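Local coordinates for lipolytic enzyme, G-D-S-L family (Bacteroides thetaiotaomicron, PDB 7BR2), which metabolises the drug diltiazem in the gut and is a serine esterase of the SGNH (GDSL) hydrolase family, at residues G60-A64 against Y65-K69; G334-L337 against A338-S341. All blocks are in the same frame, centred on the assembly; numbering follows the deposited sequence.

Interaction 1. Residues G60-A64 against Y65-K69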
loop_
_atom_site.group_PDB
_atom_site.type_symbol
_atom_site.label_atom_id
_atom_site.label_comp_id
_atom_site.label_asym_id
_atom_site.label_seq_id
_atom_site.Cartn_x
_atom_site.Cartn_y
_atom_site.Cartn_z
ATOM N N GLY A 60 -1.908 6.245 -15.278
ATOM C CA GLY A 60 -0.556 6.256 -15.814
ATOM C C GLY A 60 -0.328 7.417 -16.768
ATOM O O GLY A 60 -1.177 7.735 -17.607
ATOM N N GLY A 61 0.853 8.033 -16.654
ATOM C CA GLY A 61 1.239 9.138 -17.497
ATOM C C GLY A 61 0.888 10.515 -16.971
ATOM O O GLY A 61 1.313 11.507 -17.571
ATOM N N ASP A 62 0.098 10.619 -15.900
ATOM C CA ASP A 62 -0.396 11.922 -15.457
ATOM C C ASP A 62 0.711 12.827 -14.926
ATOM O O ASP A 62 1.637 12.389 -14.242
ATOM C CB ASP A 62 -1.458 11.774 -14.359
ATOM C CG ASP A 62 -2.867 11.527 -14.906
ATOM O OD1 ASP A 62 -2.999 11.175 -16.103
ATOM O OD2 ASP A 62 -3.848 11.727 -14.153
ATOM N N THR A 63 0.552 14.120 -15.189
ATOM C CA THR A 63 1.273 15.169 -14.486
ATOM C C THR A 63 0.268 15.900 -13.613
ATOM O O THR A 63 -0.910 15.539 -13.567
ATOM C CB THR A 63 1.944 16.151 -15.451
ATOM O OG1 THR A 63 0.942 16.764 -16.261
ATOM C CG2 THR A 63 2.908 15.422 -16.361
ATOM N N ALA A 64 0.724 16.960 -12.953
ATOM C CA ALA A 64 -0.204 17.755 -12.167
ATOM C C ALA A 64 -1.282 18.367 -13.052
ATOM O O ALA A 64 -2.419 18.587 -12.595
ATOM C CB ALA A 64 0.551 18.844 -11.406
ATOM N N TYR A 65 -0.962 18.596 -14.333
ATOM C CA TYR A 65 -1.942 19.123 -15.278
ATOM C C TYR A 65 -3.105 18.146 -15.485
ATOM O O TYR A 65 -4.280 18.546 -15.429
ATOM C CB TYR A 65 -1.245 19.445 -16.612
ATOM C CG TYR A 65 -2.204 19.686 -17.761
ATOM C CD1 TYR A 65 -2.766 20.941 -17.979
ATOM C CD2 TYR A 65 -2.565 18.647 -18.625
ATOM C CE1 TYR A 65 -3.658 21.151 -19.028
ATOM C CE2 TYR A 65 -3.457 18.853 -19.674
ATOM C CZ TYR A 65 -4.000 20.099 -19.869
ATOM O OH TYR A 65 -4.885 20.293 -20.914
ATOM N N ASP A 66 -2.803 16.850 -15.666
ATOM C CA ASP A 66 -3.854 15.853 -15.904
ATOM C C ASP A 66 -4.674 15.572 -14.647
ATOM O O ASP A 66 -5.911 15.450 -14.701
ATOM C CB ASP A 66 -3.226 14.563 -16.417
ATOM C CG ASP A 66 -2.317 14.792 -17.602
ATOM O OD1 ASP A 66 -2.841 15.172 -18.670
ATOM O OD2 ASP A 66 -1.088 14.582 -17.476
ATOM N N MET A 67 -3.991 15.425 -13.518
ATOM C CA MET A 67 -4.660 15.267 -12.237
ATOM C C MET A 67 -5.641 16.410 -11.979
ATOM O O MET A 67 -6.789 16.184 -11.551
ATOM C CB MET A 67 -3.593 15.170 -11.154
ATOM C CG MET A 67 -2.741 13.912 -11.290
ATOM S SD MET A 67 -1.457 13.826 -10.010
ATOM C CE MET A 67 -0.295 12.651 -10.684
ATOM N N ASN A 68 -5.217 17.646 -12.279
ATOM C CA ASN A 68 -6.096 18.796 -12.115
ATOM C C ASN A 68 -7.299 18.719 -13.048
ATOM O O ASN A 68 -8.416 19.062 -12.645
ATOM C CB ASN A 68 -5.330 20.098 -12.361
ATOM C CG ASN A 68 -6.215 21.327 -12.206
ATOM O OD1 ASN A 68 -6.640 21.656 -11.099
ATOM N ND2 ASN A 68 -6.536 21.979 -13.320
ATOM N N LYS A 69 -7.078 18.342 -14.321
ATOM C CA LYS A 69 -8.191 18.197 -15.270
ATOM C C LYS A 69 -9.266 17.252 -14.746
ATOM O O LYS A 69 -10.458 17.451 -15.014
ATOM C CB LYS A 69 -7.728 17.638 -16.622
ATOM C CG LYS A 69 -6.994 18.515 -17.593
ATOM C CD LYS A 69 -6.821 17.714 -18.906
ATOM C CE LYS A 69 -6.486 16.260 -18.597
ATOM N NZ LYS A 69 -6.922 15.252 -19.603
#
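Thr63 and Asp66 meet across the first turn of helix 64-75 and form a capping box: Thr63 is the N-cap, and the carboxylate three residues on reaches back to its backbone. Asp66 points its CB toward the loop, with CG anti to its own carbonyl carbon, and this brings OD2 back to the backbone N and hydroxyl of Thr63. There Thr63 N donates to Asp66 OD2 over 2.9 Å, an almost straight bond at 167° that uses the anti lone pair. Thr63 OG1 donates to the same Asp66 OD2 at 3.2 Å, coming from above the carboxylate plane, so two bonds from one residue grip a single oxygen. The hydroxyl occupies the slot between its own backbone N and carbonyl carbon (chi1 60°), where it also takes a weak bond from Tyr65 N.

Asp62 lies obliquely across Asp66, their carboxylate planes 35° apart. Its CG packs 3.4 Å from Asp66 CB, and the charged oxygens, Asp62 OD1 and Asp66 OD2, remain 4.1 Å apart. Two like charges so close may make ionisation costlier, an effect the salt bridge of Asp62 OD2 to Arg70 and, for Asp66, the helix N-terminus would probably offset.

The loop leads from strand 53-58 into the helix within the SGNH hydrolase fold. Asp91 accepts from Ala64 N and Asn90 donates to Asp62 O, tying the helix start to a neighbouring loop; Phe87 and Met120 pack on Met67. The extended chain of Met67 runs back past the cap, with Met67 CG 3.3 Å from Thr63 O. Met67 N donates to that same Thr63 O over 3.1 Å, nearly straight.

Interaction 2. Residues G334-L337 against A338-S341; sequences GINL and AAES
A chi1 of -173° swings the Asn336 amide out opposite its own backbone N, and a chi2 of 6° turns OD1 to the backbone that follows. Ala338 N donates to Asn336 OD1 over 3.0 Å, a bent bond of 139° that arrives from above the amide plane. The same oxygen touches the Ala338 methyl, with Asn336 OD1 and Ala338 CB 3.3 Å apart. Outside the turn OD1 also accepts from Glu303 N, and ND2 donates to Asn301 O; these bonds fix which way round the amide sits.

Strand 335-336, an edge of the mixed four-stranded sheet, ends here in a short 3-10 turn, and the side chain of its last residue forms an Asx turn across the start of it. Two backbone bonds close the 3-10 turn: Ala339 N donates to Asn336 O at 3.3 Å, and Glu340 N to Leu337 O at 3.0 Å. Each joins residues three apart, as 3-10 geometry requires. Leu337 turns away from the turn and packs on Glu303 and Leu305 of the adjoining strand 303-308, while Ala338 rests on Pro271.

Glu340 comes back over the turn. Its CG stands anti to the carbonyl carbon and its chain bends at chi2, so it is the aliphatic part that meets the backbone oxygens: Glu340 CB lies 3.5 Å from Leu337 O, and Glu340 CG 3.6 Å from Asn336 O. Beyond the turn, the Glu340 side chain touches Ile323 and Trp326 of strand 321-327.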
loop_
_atom_site.group_PDB
_atom_site.type_symbol
_atom_site.label_atom_id
_atom_site.label_comp_id
_atom_site.label_asym_id
_atom_site.label_seq_id
_atom_site.Cartn_x
_atom_site.Cartn_y
_atom_site.Cartn_z
ATOM N N GLY A 334 10.430 -15.196 23.460
ATOM C CA GLY A 334 9.275 -14.749 22.707
ATOM C C GLY A 334 9.433 -15.123 21.243
ATOM O O GLY A 334 10.469 -14.824 20.643
ATOM N N ILE A 335 8.430 -15.754 20.641
ATOM C CA ILE A 335 8.461 -16.065 19.216
ATOM C C ILE A 335 7.360 -15.270 18.515
ATOM O O ILE A 335 6.328 -14.932 19.111
ATOM C CB ILE A 335 8.320 -17.571 18.936
ATOM C CG1 ILE A 335 7.037 -18.111 19.552
ATOM C CG2 ILE A 335 9.534 -18.328 19.462
ATOM C CD1 ILE A 335 6.727 -19.507 19.105
ATOM N N ASN A 336 7.612 -14.917 17.256
ATOM C CA ASN A 336 6.668 -14.124 16.474
ATOM C C ASN A 336 5.711 -15.054 15.731
ATOM O O ASN A 336 6.098 -15.720 14.762
ATOM C CB ASN A 336 7.406 -13.207 15.501
ATOM C CG ASN A 336 6.476 -12.246 14.804
ATOM O OD1 ASN A 336 5.283 -12.179 15.129
ATOM N ND2 ASN A 336 7.020 -11.463 13.875
ATOM N N LEU A 337 4.462 -15.122 16.194
ATOM C CA LEU A 337 3.480 -15.938 15.486
ATOM C C LEU A 337 3.160 -15.371 14.100
ATOM O O LEU A 337 2.787 -16.127 13.201
ATOM C CB LEU A 337 2.203 -16.073 16.311
ATOM C CG LEU A 337 2.344 -16.796 17.647
ATOM C CD1 LEU A 337 0.981 -16.912 18.306
ATOM C CD2 LEU A 337 2.986 -18.159 17.435
ATOM N N ALA A 338 3.326 -14.060 13.896
ATOM C CA ALA A 338 3.062 -13.460 12.590
ATOM C C ALA A 338 4.049 -13.883 11.501
ATOM O O ALA A 338 3.796 -13.594 10.325
ATOM C CB ALA A 338 3.063 -11.941 12.705
ATOM N N ALA A 339 5.164 -14.531 11.846
ATOM C CA ALA A 339 6.088 -15.075 10.858
ATOM C C ALA A 339 5.853 -16.557 10.592
ATOM O O ALA A 339 6.569 -17.159 9.781
ATOM C CB ALA A 339 7.539 -14.852 11.301
ATOM N N GLU A 340 4.860 -17.156 11.236
ATOM C CA GLU A 340 4.580 -18.583 11.111
ATOM C C GLU A 340 3.330 -18.730 10.243
ATOM O O GLU A 340 2.204 -18.619 10.738
ATOM C CB GLU A 340 4.393 -19.207 12.493
ATOM C CG GLU A 340 5.583 -18.998 13.415
ATOM C CD GLU A 340 6.859 -19.595 12.848
ATOM O OE1 GLU A 340 6.770 -20.630 12.152
ATOM O OE2 GLU A 340 7.947 -19.030 13.096
ATOM N N SER A 341 3.529 -18.968 8.944
ATOM C CA SER A 341 2.409 -18.989 8.005
ATOM C C SER A 341 1.441 -20.140 8.260
ATOM O O SER A 341 0.355 -20.164 7.671
ATOM C CB SER A 341 2.938 -19.049 6.569
ATOM O OG SER A 341 3.280 -20.382 6.234
#

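Both contacts are local, between neighbours in sequence, and along the chain interaction 1 closes well before interaction 2 opens. Their centres are about 43 Å apart, their nearest atoms about 33 Å, and they lie on opposite sides of the chain's centre, sharing no helix, strand or sheet. Interaction 1 marks the passage from strand 53-58, an outer strand of the parallel five-stranded sheet, into helix 64-75, within the hydrolase part of the protein. Interaction 2 marks the exit from an edge strand of the mixed sheet toward the long helix 344-377. One contact therefore starts a helix and the other ends a strand, in separate parts of the fold.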